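Local coordinates for surface protein VspA (Borrelia turicatae, PDB 1YJG), which probably serves as one of the interchangeable outer-membrane surface lipoproteins whose switching lets the relapsing-fever spirochaete evade the host's antibodies, at residues 31-36 / 40-45; 25-30 / 48-53. All blocks are in the same frame, centred on the assembly; numbering follows the deposited sequence.

In the fold
The two contacts are nested: the chain leaves helix 2-28, turns through the beta hairpin of contact 1 and returns as helix 48-69, so that contact 2 closes the base of the loop. Their centres lie about 11 Å apart, contact 2 about 12 Å from the centre of the chain and contact 1 about 23 Å, which makes the hairpin an outlying arm. Leu50 of contact 2 joins them, its CD2 lying 3.7 Å from Ile31 N. Across the dimer they meet again: Lys49 of one subunit forms a salt bridge with Asp43 of the second subunit, and Ser52 bonds to Lys33 O there.

Contact 1: 31-36 / 40-45; sequences IGKKIG and LETDAD
The carboxylates of Asp43 and Glu41 each turn one face to residues 31-36. Over that of Asp43 runs the aliphatic part of Lys34, crossing the aspartate side chain at about a right angle with CD 3.7 Å from Asp43 CG; a chi1 of 64° swings the lysine chain to this side. The ionic partner of Asp43 OD2 comes from across the dimer, Lys49 of the opposite subunit. Glu41 has the Lys34 tail over one face; Gly36 CA lies on that side too, but tilted out beside OE2 between face and edge, at 3.4 Å from Glu41 OE2, a place where a side chain would collide. Lys34 NZ stays 4.2 Å from Glu41 OE1, too far for a salt bridge but probably an electrostatic gain. Lys34 and Glu41 form a hydrogen-bonded antiparallel pair: Lys34 N reaches Glu41 O at 2.9 Å, and Glu41 N returns the bond to Lys34 O. Beyond it, Asp43 N bonds to Gly32 O at 3.0 Å. Gly32, with positive phi (63°), lets the chain turn into the strand and brings its CA within 3.9 Å of Ala44 CA. On the other face of the ribbon, Ile35 CG1 packs on Leu40 CD2 at 4.1 Å, both branched apolar residues suited to a covered surface. This two-stranded hairpin, 33-36 with 39-42, connects helix 2-28 to helix 48-69. Ile31, at its root, rests on helix 110-117, while Ile51 and Tyr55 of the second subunit pack against Ile35 and Leu40.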
loop_
_atom_site.group_PDB
_atom_site.type_symbol
_atom_site.label_atom_id
_atom_site.label_comp_id
_atom_site.label_asym_id
_atom_site.label_seq_id
_atom_site.Cartn_x
_atom_site.Cartn_y
_atom_site.Cartn_z
ATOM N N ILE A 31 -13.978 1.858 -5.153
ATOM C CA ILE A 31 -14.643 1.696 -6.436
ATOM C C ILE A 31 -16.043 2.307 -6.348
ATOM O O ILE A 31 -16.802 2.018 -5.421
ATOM C CB ILE A 31 -14.736 0.200 -6.818
ATOM C CG1 ILE A 31 -13.347 -0.360 -7.148
ATOM C CG2 ILE A 31 -15.703 -0.005 -8.002
ATOM C CD1 ILE A 31 -13.329 -1.882 -7.381
ATOM N N GLY A 32 -16.372 3.166 -7.305
ATOM C CA GLY A 32 -17.674 3.810 -7.343
ATOM C C GLY A 32 -17.901 4.695 -6.139
ATOM O O GLY A 32 -19.009 4.751 -5.613
ATOM N N LYS A 33 -16.834 5.354 -5.693
ATOM C CA LYS A 33 -16.880 6.250 -4.548
ATOM C C LYS A 33 -16.060 7.512 -4.801
ATOM O O LYS A 33 -14.971 7.471 -5.392
ATOM C CB LYS A 33 -16.344 5.571 -3.275
ATOM C CG LYS A 33 -17.075 4.301 -2.839
ATOM C CD LYS A 33 -18.288 4.618 -1.992
ATOM C CE LYS A 33 -19.081 3.368 -1.642
ATOM N NZ LYS A 33 -18.481 2.683 -0.465
ATOM N N LYS A 34 -16.602 8.635 -4.348
ATOM C CA LYS A 34 -15.957 9.929 -4.472
ATOM C C LYS A 34 -15.624 10.400 -3.063
ATOM O O LYS A 34 -16.191 9.900 -2.092
ATOM C CB LYS A 34 -16.893 10.934 -5.146
ATOM C CG LYS A 34 -18.176 11.279 -4.358
ATOM C CD LYS A 34 -18.965 12.395 -5.038
ATOM C CE LYS A 34 -19.952 13.057 -4.093
ATOM N NZ LYS A 34 -21.245 13.404 -4.758
ATOM N N ILE A 35 -14.694 11.338 -2.941
ATOM C CA ILE A 35 -14.354 11.853 -1.626
ATOM C C ILE A 35 -15.416 12.909 -1.337
ATOM O O ILE A 35 -15.457 13.946 -1.999
ATOM C CB ILE A 35 -12.943 12.446 -1.588
ATOM C CG1 ILE A 35 -11.905 11.331 -1.728
ATOM C CG2 ILE A 35 -12.730 13.217 -0.288
ATOM C CD1 ILE A 35 -10.508 11.848 -2.013
ATOM N N GLY A 36 -16.303 12.592 -0.394
ATOM C CA GLY A 36 -17.387 13.467 0.030
ATOM C C GLY A 36 -16.997 14.274 1.253
ATOM O O GLY A 36 -15.876 14.137 1.760
ATOM N N LEU A 40 -15.850 8.769 2.135
ATOM C CA LEU A 40 -16.211 8.170 0.856
ATOM C C LEU A 40 -17.727 8.040 0.696
ATOM O O LEU A 40 -18.420 7.472 1.544
ATOM C CB LEU A 40 -15.534 6.805 0.675
ATOM C CG LEU A 40 -14.006 6.809 0.538
ATOM C CD1 LEU A 40 -13.496 5.388 0.298
ATOM C CD2 LEU A 40 -13.532 7.748 -0.572
ATOM N N GLU A 41 -18.219 8.578 -0.413
ATOM C CA GLU A 41 -19.634 8.568 -0.752
ATOM C C GLU A 41 -19.851 7.850 -2.066
ATOM O O GLU A 41 -18.995 7.882 -2.935
ATOM C CB GLU A 41 -20.103 10.000 -0.955
ATOM C CG GLU A 41 -20.721 10.659 0.248
ATOM C CD GLU A 41 -21.277 12.007 -0.128
ATOM O OE1 GLU A 41 -22.210 12.035 -0.958
ATOM O OE2 GLU A 41 -20.761 13.030 0.370
ATOM N N THR A 42 -21.017 7.241 -2.230
ATOM C CA THR A 42 -21.327 6.536 -3.461
ATOM C C THR A 42 -21.442 7.524 -4.624
ATOM O O THR A 42 -22.165 8.509 -4.538
ATOM C CB THR A 42 -22.628 5.749 -3.305
ATOM O OG1 THR A 42 -22.472 4.750 -2.286
ATOM C CG2 THR A 42 -22.962 4.949 -4.568
ATOM N N ASP A 43 -20.684 7.248 -5.681
ATOM C CA ASP A 43 -20.633 8.034 -6.912
ATOM C C ASP A 43 -20.086 7.042 -7.949
ATOM O O ASP A 43 -18.891 6.999 -8.232
ATOM C CB ASP A 43 -19.741 9.259 -6.746
ATOM C CG ASP A 43 -19.820 10.206 -7.928
ATOM O OD1 ASP A 43 -18.761 10.648 -8.414
ATOM O OD2 ASP A 43 -20.900 10.573 -8.440
ATOM N N ALA A 44 -20.991 6.219 -8.468
ATOM C CA ALA A 44 -20.694 5.156 -9.436
ATOM C C ALA A 44 -19.898 5.428 -10.720
ATOM O O ALA A 44 -19.908 6.518 -11.287
ATOM C CB ALA A 44 -21.999 4.441 -9.803
ATOM N N ASP A 45 -19.239 4.354 -11.157
ATOM C CA ASP A 45 -18.418 4.276 -12.366
ATOM C C ASP A 45 -17.209 5.220 -12.474
ATOM O O ASP A 45 -16.734 5.740 -11.470
ATOM C CB ASP A 45 -19.341 4.355 -13.582
ATOM C CG ASP A 45 -20.586 3.488 -13.420
ATOM O OD1 ASP A 45 -20.522 2.446 -12.732
ATOM O OD2 ASP A 45 -21.679 3.768 -13.937
#

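Contact 2: 25-30 / 48-53; sequences DELAKA and AKLISG
Leu50 sets its two methyls against Leu27 and Ala30, and this apolar packing carries the contact. Its CG stands anti to the backbone N (chi1 172°), which sends both methyls toward residues 25-30, where they divide the work. CD1 meets Leu27 CB at 4.0 Å, the two leucines crossing obliquely, while CD2 meets Ala30 CB at 4.1 Å; the single methyl of Ala30 fits close beside it. Leu27 reaches on along helix 48-69 as far as Gly53, which, having no side chain, lets Leu27 CD1 approach its own backbone. The second subunit adds to this packing, its Gly53 lying against Leu27 and its Ser56 bonding to Glu26 O.

A second kind of contact is methyl against backbone: Leu50 CD2 lies 3.3 Å from Leu27 O. That carbonyl is not left without a polar partner, since Ala30 N bonds to it at 3.0 Å.

The charged chemistry stays within residues 25-30, where Lys29 NZ binds Glu26 OE2 at 2.6 Å, on the syn side and 27° out of the carboxylate plane. With the ion pair kept apart from Leu50, the two segments are joined here by shape and burial of hydrocarbon, and not by directional bonds.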
loop_
_atom_site.group_PDB
_atom_site.type_symbol
_atom_site.label_atom_id
_atom_site.label_comp_id
_atom_site.label_asym_id
_atom_site.label_seq_id
_atom_site.Cartn_x
_atom_site.Cartn_y
_atom_site.Cartn_z
ATOM N N ASP A 25 -6.964 -4.216 -1.530
ATOM C CA ASP A 25 -8.302 -4.415 -0.944
ATOM C C ASP A 25 -8.843 -3.047 -0.485
ATOM O O ASP A 25 -10.047 -2.828 -0.470
ATOM C CB ASP A 25 -8.287 -5.347 0.269
ATOM C CG ASP A 25 -7.784 -6.738 -0.046
ATOM O OD1 ASP A 25 -7.844 -7.163 -1.225
ATOM O OD2 ASP A 25 -7.287 -7.471 0.844
ATOM N N GLU A 26 -7.943 -2.149 -0.068
ATOM C CA GLU A 26 -8.345 -0.806 0.371
ATOM C C GLU A 26 -8.745 0.052 -0.843
ATOM O O GLU A 26 -9.572 0.944 -0.713
ATOM C CB GLU A 26 -7.253 -0.107 1.197
ATOM C CG GLU A 26 -6.723 -0.881 2.415
ATOM C CD GLU A 26 -7.776 -1.271 3.449
ATOM O OE1 GLU A 26 -7.447 -2.095 4.326
ATOM O OE2 GLU A 26 -8.918 -0.755 3.420
ATOM N N LEU A 27 -8.152 -0.224 -2.005
ATOM C CA LEU A 27 -8.453 0.501 -3.238
ATOM C C LEU A 27 -9.798 0.048 -3.788
ATOM O O LEU A 27 -10.533 0.846 -4.401
ATOM C CB LEU A 27 -7.369 0.262 -4.293
ATOM C CG LEU A 27 -5.959 0.759 -3.971
ATOM C CD1 LEU A 27 -5.032 0.438 -5.130
ATOM C CD2 LEU A 27 -5.925 2.262 -3.659
ATOM N N ALA A 28 -10.111 -1.231 -3.582
ATOM C CA ALA A 28 -11.371 -1.810 -4.038
ATOM C C ALA A 28 -12.550 -1.206 -3.275
ATOM O O ALA A 28 -13.655 -1.164 -3.788
ATOM C CB ALA A 28 -11.360 -3.320 -3.887
ATOM N N LYS A 29 -12.316 -0.748 -2.045
ATOM C CA LYS A 29 -13.370 -0.117 -1.244
ATOM C C LYS A 29 -13.699 1.285 -1.799
ATOM O O LYS A 29 -14.681 1.898 -1.393
ATOM C CB LYS A 29 -12.934 0.033 0.218
ATOM C CG LYS A 29 -12.879 -1.257 1.014
ATOM C CD LYS A 29 -12.118 -1.032 2.322
ATOM C CE LYS A 29 -11.637 -2.338 2.941
ATOM N NZ LYS A 29 -11.014 -2.113 4.274
ATOM N N ALA A 30 -12.844 1.802 -2.683
ATOM C CA ALA A 30 -13.029 3.122 -3.297
ATOM C C ALA A 30 -13.723 3.066 -4.656
ATOM O O ALA A 30 -13.983 4.107 -5.260
ATOM C CB ALA A 30 -11.701 3.820 -3.446
ATOM N N ALA A 48 -11.548 3.928 -14.144
ATOM C CA ALA A 48 -10.261 3.708 -14.825
ATOM C C ALA A 48 -8.986 4.108 -14.058
ATOM O O ALA A 48 -8.082 3.290 -13.902
ATOM C CB ALA A 48 -10.258 4.373 -16.192
ATOM N N LYS A 49 -8.917 5.356 -13.595
ATOM C CA LYS A 49 -7.728 5.858 -12.875
ATOM C C LYS A 49 -7.417 5.136 -11.568
ATOM O O LYS A 49 -6.265 5.117 -11.136
ATOM C CB LYS A 49 -7.811 7.374 -12.650
ATOM C CG LYS A 49 -7.000 8.191 -13.660
ATOM C CD LYS A 49 -7.456 7.913 -15.086
ATOM C CE LYS A 49 -6.859 8.875 -16.098
ATOM N NZ LYS A 49 -7.897 9.267 -17.099
ATOM N N LEU A 50 -8.448 4.595 -10.924
ATOM C CA LEU A 50 -8.276 3.854 -9.681
ATOM C C LEU A 50 -7.612 2.518 -10.052
ATOM O O LEU A 50 -6.711 2.055 -9.348
ATOM C CB LEU A 50 -9.619 3.640 -8.969
ATOM C CG LEU A 50 -9.628 2.714 -7.753
ATOM C CD1 LEU A 50 -8.702 3.241 -6.647
ATOM C CD2 LEU A 50 -11.050 2.512 -7.239
ATOM N N ILE A 51 -8.039 1.917 -11.167
ATOM C CA ILE A 51 -7.441 0.661 -11.607
ATOM C C ILE A 51 -5.984 0.950 -12.003
ATOM O O ILE A 51 -5.117 0.107 -11.804
ATOM C CB ILE A 51 -8.188 0.003 -12.780
ATOM C CG1 ILE A 51 -9.705 -0.006 -12.564
ATOM C CG2 ILE A 51 -7.683 -1.441 -12.997
ATOM C CD1 ILE A 51 -10.164 -0.510 -11.211
ATOM N N SER A 52 -5.719 2.130 -12.564
ATOM C CA SER A 52 -4.356 2.488 -12.955
ATOM C C SER A 52 -3.490 2.505 -11.690
ATOM O O SER A 52 -2.353 2.050 -11.720
ATOM C CB SER A 52 -4.298 3.845 -13.682
ATOM O OG SER A 52 -5.005 3.815 -14.922
ATOM N N GLY A 53 -4.045 3.022 -10.589
ATOM C CA GLY A 53 -3.353 3.097 -9.312
ATOM C C GLY A 53 -2.974 1.715 -8.807
ATOM O O GLY A 53 -1.846 1.489 -8.371
#